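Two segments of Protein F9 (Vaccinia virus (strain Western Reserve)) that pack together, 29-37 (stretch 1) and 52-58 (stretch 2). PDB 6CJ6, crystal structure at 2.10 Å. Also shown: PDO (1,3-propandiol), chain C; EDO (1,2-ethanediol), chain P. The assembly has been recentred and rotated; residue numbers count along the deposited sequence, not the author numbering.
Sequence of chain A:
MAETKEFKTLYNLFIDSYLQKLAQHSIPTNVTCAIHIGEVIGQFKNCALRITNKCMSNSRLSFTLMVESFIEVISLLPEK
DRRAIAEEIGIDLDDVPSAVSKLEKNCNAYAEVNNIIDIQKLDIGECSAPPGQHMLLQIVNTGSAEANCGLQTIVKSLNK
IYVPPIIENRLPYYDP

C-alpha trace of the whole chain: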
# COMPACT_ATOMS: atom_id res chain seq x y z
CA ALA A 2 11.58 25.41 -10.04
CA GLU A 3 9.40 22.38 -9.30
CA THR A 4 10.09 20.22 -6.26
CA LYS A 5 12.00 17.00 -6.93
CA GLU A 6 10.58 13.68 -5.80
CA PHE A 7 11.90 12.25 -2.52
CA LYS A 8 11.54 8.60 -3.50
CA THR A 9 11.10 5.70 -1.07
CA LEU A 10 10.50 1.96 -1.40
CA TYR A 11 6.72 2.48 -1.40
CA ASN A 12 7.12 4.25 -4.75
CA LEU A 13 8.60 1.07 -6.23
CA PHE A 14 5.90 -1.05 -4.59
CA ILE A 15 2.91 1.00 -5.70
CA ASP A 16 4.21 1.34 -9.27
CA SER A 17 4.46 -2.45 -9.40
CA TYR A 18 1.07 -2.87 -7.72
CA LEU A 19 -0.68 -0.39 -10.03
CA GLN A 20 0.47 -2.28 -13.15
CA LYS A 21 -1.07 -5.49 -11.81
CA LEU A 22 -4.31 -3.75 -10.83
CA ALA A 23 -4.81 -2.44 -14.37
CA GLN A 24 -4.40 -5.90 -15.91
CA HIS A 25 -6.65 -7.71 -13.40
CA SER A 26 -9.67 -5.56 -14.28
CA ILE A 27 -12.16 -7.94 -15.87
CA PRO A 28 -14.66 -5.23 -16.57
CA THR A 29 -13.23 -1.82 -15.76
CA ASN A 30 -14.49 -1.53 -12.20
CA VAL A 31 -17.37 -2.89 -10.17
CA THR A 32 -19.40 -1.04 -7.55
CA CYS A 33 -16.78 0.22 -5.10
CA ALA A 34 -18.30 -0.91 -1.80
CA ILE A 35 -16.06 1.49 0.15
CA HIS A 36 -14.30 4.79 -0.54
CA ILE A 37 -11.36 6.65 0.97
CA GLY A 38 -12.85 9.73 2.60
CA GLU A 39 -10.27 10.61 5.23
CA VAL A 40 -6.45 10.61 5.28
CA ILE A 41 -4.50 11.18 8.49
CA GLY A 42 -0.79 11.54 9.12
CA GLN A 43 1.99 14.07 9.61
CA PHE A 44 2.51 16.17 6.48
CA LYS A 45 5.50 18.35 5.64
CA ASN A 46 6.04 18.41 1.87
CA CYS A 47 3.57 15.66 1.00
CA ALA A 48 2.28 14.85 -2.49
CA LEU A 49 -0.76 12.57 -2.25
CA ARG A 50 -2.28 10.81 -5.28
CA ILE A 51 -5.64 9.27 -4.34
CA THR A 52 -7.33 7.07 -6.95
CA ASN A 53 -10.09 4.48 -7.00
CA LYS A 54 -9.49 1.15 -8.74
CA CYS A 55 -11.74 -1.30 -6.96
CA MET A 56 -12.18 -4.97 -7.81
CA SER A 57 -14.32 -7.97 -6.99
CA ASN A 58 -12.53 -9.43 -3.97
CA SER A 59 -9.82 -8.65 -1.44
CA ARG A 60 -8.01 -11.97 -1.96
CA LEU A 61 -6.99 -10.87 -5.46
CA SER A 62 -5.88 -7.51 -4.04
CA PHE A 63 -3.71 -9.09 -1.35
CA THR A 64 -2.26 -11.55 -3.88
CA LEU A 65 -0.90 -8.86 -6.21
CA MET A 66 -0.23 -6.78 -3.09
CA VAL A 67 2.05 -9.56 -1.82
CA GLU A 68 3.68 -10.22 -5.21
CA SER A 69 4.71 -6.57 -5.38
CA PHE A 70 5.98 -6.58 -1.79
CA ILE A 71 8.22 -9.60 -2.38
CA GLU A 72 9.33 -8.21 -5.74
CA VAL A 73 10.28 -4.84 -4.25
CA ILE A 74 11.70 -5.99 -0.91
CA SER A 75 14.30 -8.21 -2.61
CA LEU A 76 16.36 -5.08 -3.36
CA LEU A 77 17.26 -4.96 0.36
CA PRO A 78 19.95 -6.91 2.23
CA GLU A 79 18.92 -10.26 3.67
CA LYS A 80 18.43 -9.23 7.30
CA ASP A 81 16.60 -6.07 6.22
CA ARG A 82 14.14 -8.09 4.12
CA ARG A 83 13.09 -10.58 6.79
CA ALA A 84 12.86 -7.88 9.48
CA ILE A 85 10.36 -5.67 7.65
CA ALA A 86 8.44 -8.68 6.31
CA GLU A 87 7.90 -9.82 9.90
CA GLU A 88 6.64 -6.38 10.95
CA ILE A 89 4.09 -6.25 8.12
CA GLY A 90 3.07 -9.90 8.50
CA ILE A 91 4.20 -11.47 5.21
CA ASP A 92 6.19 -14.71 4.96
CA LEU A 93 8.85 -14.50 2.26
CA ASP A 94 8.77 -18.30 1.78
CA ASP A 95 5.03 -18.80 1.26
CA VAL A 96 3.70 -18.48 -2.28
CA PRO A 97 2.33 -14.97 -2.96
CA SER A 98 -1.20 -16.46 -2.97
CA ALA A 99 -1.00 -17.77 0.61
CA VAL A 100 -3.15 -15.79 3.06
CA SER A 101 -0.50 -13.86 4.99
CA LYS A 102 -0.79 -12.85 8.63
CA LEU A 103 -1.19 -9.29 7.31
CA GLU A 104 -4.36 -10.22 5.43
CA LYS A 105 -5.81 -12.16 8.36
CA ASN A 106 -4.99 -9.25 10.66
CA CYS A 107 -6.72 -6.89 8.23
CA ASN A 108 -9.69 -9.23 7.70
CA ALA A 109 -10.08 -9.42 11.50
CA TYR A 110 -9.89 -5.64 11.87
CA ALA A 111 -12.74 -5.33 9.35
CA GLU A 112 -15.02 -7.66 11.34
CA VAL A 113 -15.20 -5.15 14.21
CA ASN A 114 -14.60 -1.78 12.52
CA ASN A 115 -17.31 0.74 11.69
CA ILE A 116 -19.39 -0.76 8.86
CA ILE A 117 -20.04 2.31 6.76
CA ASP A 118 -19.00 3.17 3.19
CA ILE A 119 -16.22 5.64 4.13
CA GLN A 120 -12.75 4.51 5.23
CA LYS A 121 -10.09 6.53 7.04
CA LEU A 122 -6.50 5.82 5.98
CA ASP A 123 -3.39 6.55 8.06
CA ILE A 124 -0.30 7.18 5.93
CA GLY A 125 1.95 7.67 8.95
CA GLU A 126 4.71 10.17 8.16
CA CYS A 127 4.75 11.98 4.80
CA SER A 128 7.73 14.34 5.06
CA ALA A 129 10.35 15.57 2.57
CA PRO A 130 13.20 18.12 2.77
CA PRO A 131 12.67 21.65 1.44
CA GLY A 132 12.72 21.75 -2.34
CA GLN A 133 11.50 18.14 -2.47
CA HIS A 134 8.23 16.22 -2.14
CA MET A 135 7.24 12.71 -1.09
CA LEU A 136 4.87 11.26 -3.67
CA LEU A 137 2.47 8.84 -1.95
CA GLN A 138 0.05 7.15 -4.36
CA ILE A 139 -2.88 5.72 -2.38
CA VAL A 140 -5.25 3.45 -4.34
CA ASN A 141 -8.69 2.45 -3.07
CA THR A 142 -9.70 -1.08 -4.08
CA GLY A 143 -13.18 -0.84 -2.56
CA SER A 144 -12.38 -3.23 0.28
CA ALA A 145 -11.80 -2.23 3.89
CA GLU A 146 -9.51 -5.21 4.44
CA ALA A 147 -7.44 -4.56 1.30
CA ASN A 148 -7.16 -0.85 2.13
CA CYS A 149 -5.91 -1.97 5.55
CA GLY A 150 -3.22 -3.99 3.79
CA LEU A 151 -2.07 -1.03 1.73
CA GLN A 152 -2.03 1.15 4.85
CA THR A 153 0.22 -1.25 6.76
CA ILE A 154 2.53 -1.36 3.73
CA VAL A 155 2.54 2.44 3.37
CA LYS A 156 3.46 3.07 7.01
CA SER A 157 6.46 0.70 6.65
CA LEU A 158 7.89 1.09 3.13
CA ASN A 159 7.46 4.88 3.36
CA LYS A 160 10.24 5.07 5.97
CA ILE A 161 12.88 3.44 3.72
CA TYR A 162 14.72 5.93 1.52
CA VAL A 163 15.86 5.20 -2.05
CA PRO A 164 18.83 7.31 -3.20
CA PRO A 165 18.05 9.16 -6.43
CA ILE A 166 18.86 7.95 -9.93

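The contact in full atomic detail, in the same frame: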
# COMPACT_ATOMS: atom_id res chain seq x y z
N THR A 29 -14.14 -2.90 -16.09
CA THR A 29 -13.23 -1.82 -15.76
C THR A 29 -13.17 -1.63 -14.26
O THR A 29 -12.09 -1.65 -13.66
CB THR A 29 -13.67 -0.52 -16.44
N ASN A 30 -14.34 -1.46 -13.64
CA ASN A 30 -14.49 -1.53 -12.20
C ASN A 30 -15.81 -2.22 -11.91
O ASN A 30 -16.62 -2.48 -12.81
CB ASN A 30 -14.49 -0.13 -11.56
CG ASN A 30 -13.70 0.89 -12.36
OD1 ASN A 30 -14.20 1.43 -13.35
ND2 ASN A 30 -12.48 1.17 -11.93
N VAL A 31 -16.04 -2.53 -10.63
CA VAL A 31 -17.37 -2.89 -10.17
C VAL A 31 -17.85 -1.78 -9.26
O VAL A 31 -17.25 -0.70 -9.22
CB VAL A 31 -17.40 -4.27 -9.47
CG1 VAL A 31 -18.60 -5.06 -9.95
CG2 VAL A 31 -16.11 -5.03 -9.73
N THR A 32 -18.92 -2.02 -8.52
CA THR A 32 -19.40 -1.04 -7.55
C THR A 32 -18.44 -1.02 -6.37
O THR A 32 -18.40 -1.98 -5.58
CB THR A 32 -20.81 -1.40 -7.11
N CYS A 33 -17.66 0.05 -6.25
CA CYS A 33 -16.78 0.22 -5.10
C CYS A 33 -17.61 0.24 -3.83
O CYS A 33 -18.35 1.20 -3.58
CB CYS A 33 -15.95 1.50 -5.21
SG CYS A 33 -14.70 1.51 -6.52
N ALA A 34 -17.51 -0.82 -3.02
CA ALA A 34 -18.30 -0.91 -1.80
C ALA A 34 -17.85 0.09 -0.75
O ALA A 34 -18.64 0.42 0.15
CB ALA A 34 -18.24 -2.33 -1.24
N ILE A 35 -16.61 0.57 -0.83
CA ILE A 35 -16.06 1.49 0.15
C ILE A 35 -15.22 2.53 -0.58
O ILE A 35 -14.71 2.28 -1.68
CB ILE A 35 -15.24 0.75 1.24
CG1 ILE A 35 -15.27 1.52 2.56
CG2 ILE A 35 -13.81 0.53 0.79
CD1 ILE A 35 -14.56 0.82 3.69
N HIS A 36 -15.08 3.70 0.03
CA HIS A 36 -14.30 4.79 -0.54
C HIS A 36 -13.40 5.39 0.53
O HIS A 36 -13.70 5.33 1.72
CB HIS A 36 -15.20 5.89 -1.11
CG HIS A 36 -15.98 5.47 -2.32
ND1 HIS A 36 -17.21 4.85 -2.23
CD2 HIS A 36 -15.69 5.56 -3.64
CE1 HIS A 36 -17.65 4.59 -3.45
NE2 HIS A 36 -16.75 5.01 -4.32
N ILE A 37 -12.28 5.96 0.08
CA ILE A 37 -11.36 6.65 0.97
C ILE A 37 -11.87 8.08 1.15
O ILE A 37 -11.89 8.86 0.19
CB ILE A 37 -9.93 6.65 0.41
CG1 ILE A 37 -9.45 5.22 0.18
CG2 ILE A 37 -8.99 7.38 1.36
CD1 ILE A 37 -9.38 4.39 1.44
N THR A 52 -6.59 7.59 -5.81
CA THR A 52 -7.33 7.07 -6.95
C THR A 52 -8.15 5.87 -6.52
O THR A 52 -7.77 5.14 -5.60
CB THR A 52 -6.39 6.62 -8.08
OG1 THR A 52 -5.48 5.64 -7.57
CG2 THR A 52 -5.62 7.81 -8.64
N ASN A 53 -9.27 5.66 -7.20
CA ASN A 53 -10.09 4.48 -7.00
C ASN A 53 -9.84 3.49 -8.13
O ASN A 53 -9.75 3.88 -9.30
CB ASN A 53 -11.58 4.85 -6.94
CG ASN A 53 -11.92 5.68 -5.72
OD1 ASN A 53 -12.25 5.15 -4.66
ND2 ASN A 53 -11.84 7.00 -5.87
N LYS A 54 -9.73 2.22 -7.78
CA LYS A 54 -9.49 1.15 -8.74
C LYS A 54 -9.96 -0.15 -8.12
O LYS A 54 -9.18 -1.10 -7.98
CB LYS A 54 -8.00 1.08 -9.08
CG LYS A 54 -7.70 0.91 -10.56
CD LYS A 54 -6.20 1.02 -10.86
CE LYS A 54 -5.73 2.46 -10.95
NZ LYS A 54 -5.65 3.16 -9.64
N CYS A 55 -11.23 -0.20 -7.75
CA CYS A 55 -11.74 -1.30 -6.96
C CYS A 55 -11.98 -2.54 -7.81
O CYS A 55 -12.10 -2.47 -9.04
CB CYS A 55 -13.03 -0.91 -6.24
SG CYS A 55 -13.02 0.79 -5.66
N MET A 56 -12.04 -3.68 -7.14
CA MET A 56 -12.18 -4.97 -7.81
C MET A 56 -13.11 -5.86 -7.00
O MET A 56 -13.65 -5.47 -5.97
CB MET A 56 -10.81 -5.60 -8.06
CG MET A 56 -9.76 -5.23 -7.04
SD MET A 56 -8.12 -5.52 -7.72
CE MET A 56 -8.24 -4.59 -9.25
N SER A 57 -13.27 -7.09 -7.49
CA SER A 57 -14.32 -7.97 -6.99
C SER A 57 -14.05 -8.42 -5.56
O SER A 57 -14.96 -8.43 -4.73
CB SER A 57 -14.49 -9.17 -7.92
OG SER A 57 -13.23 -9.61 -8.42
N ASN A 58 -12.81 -8.79 -5.25
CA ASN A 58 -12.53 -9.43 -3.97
C ASN A 58 -11.17 -9.00 -3.42
O ASN A 58 -10.26 -8.64 -4.17
CB ASN A 58 -12.61 -10.95 -4.07
CG ASN A 58 -11.89 -11.49 -5.28
OD1 ASN A 58 -10.88 -10.94 -5.72
ND2 ASN A 58 -12.41 -12.58 -5.85
C1 PDO C . -2.82 5.88 -11.37
O1 PDO C . -3.51 5.53 -10.26
C2 PDO C . -2.76 4.90 -12.46
C3 PDO C . -1.39 4.41 -12.75
O3 PDO C . -0.72 5.51 -13.16
C1 EDO P . -15.86 4.05 -9.02
O1 EDO P . -14.53 3.83 -9.52
C2 EDO P . -15.81 4.29 -7.52
O2 EDO P . -17.08 4.75 -7.06
O HOH W 1 -11.86 6.68 -2.30

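A disulfide joins the two stretches: C33 SG and C55 SG lie 2.0 Å apart, with a chi3 of 100°, close to the right angle that such bonds favour. The CA atoms draw nearest at this pair, C33 CA lying 5.6 Å from C55 CA. Both cysteines take the m rotamer, at -37° for C55 and -68° for C33; they differ in that the CA-to-CB bond of C55 points toward stretch 1 and that of C33 runs sideways to stretch 2. C55 is buried and has 84 Å² covered by the other stretch, the largest share of any residue here; C33, partly exposed, contributes 53 Å². Cysteine suits both positions because its short side chain lets two loop segments approach closely and be tied covalently. No direct hydrogen bond crosses between the stretches, and the whole contact buries only 335 Å², both sides summed.

N53, with 48 Å² covered, extends the contact where the two stretches lie farther apart than at the cysteines; H36 CA is 7.7 Å from N53 CA. A water fills part of this wider gap, accepting from I37 N at 2.5 Å and donating to N53 OD1 at 2.8 Å. The amide oxygen of N53 thus reaches the backbone of stretch 1 through one water. The same N53 OD1 lies 3.6 Å from H36 CD2, approaching the imidazole obliquely. At the edge of that ring, near its plane, sits an ethanediol, probably from the crystallisation liquor: H36 NE2 and EDO O2 are hydrogen-bonded at 2.8 Å. EDO C2 also lies 3.2 Å from C33 SG.

Beyond the disulfide, V31 points toward stretch 2 and lays its methyl CG2 against the backbone, 4.1 Å from M56 C and 4.2 Å from S57 N. M56 itself points away, leaving its main chain to meet the valine.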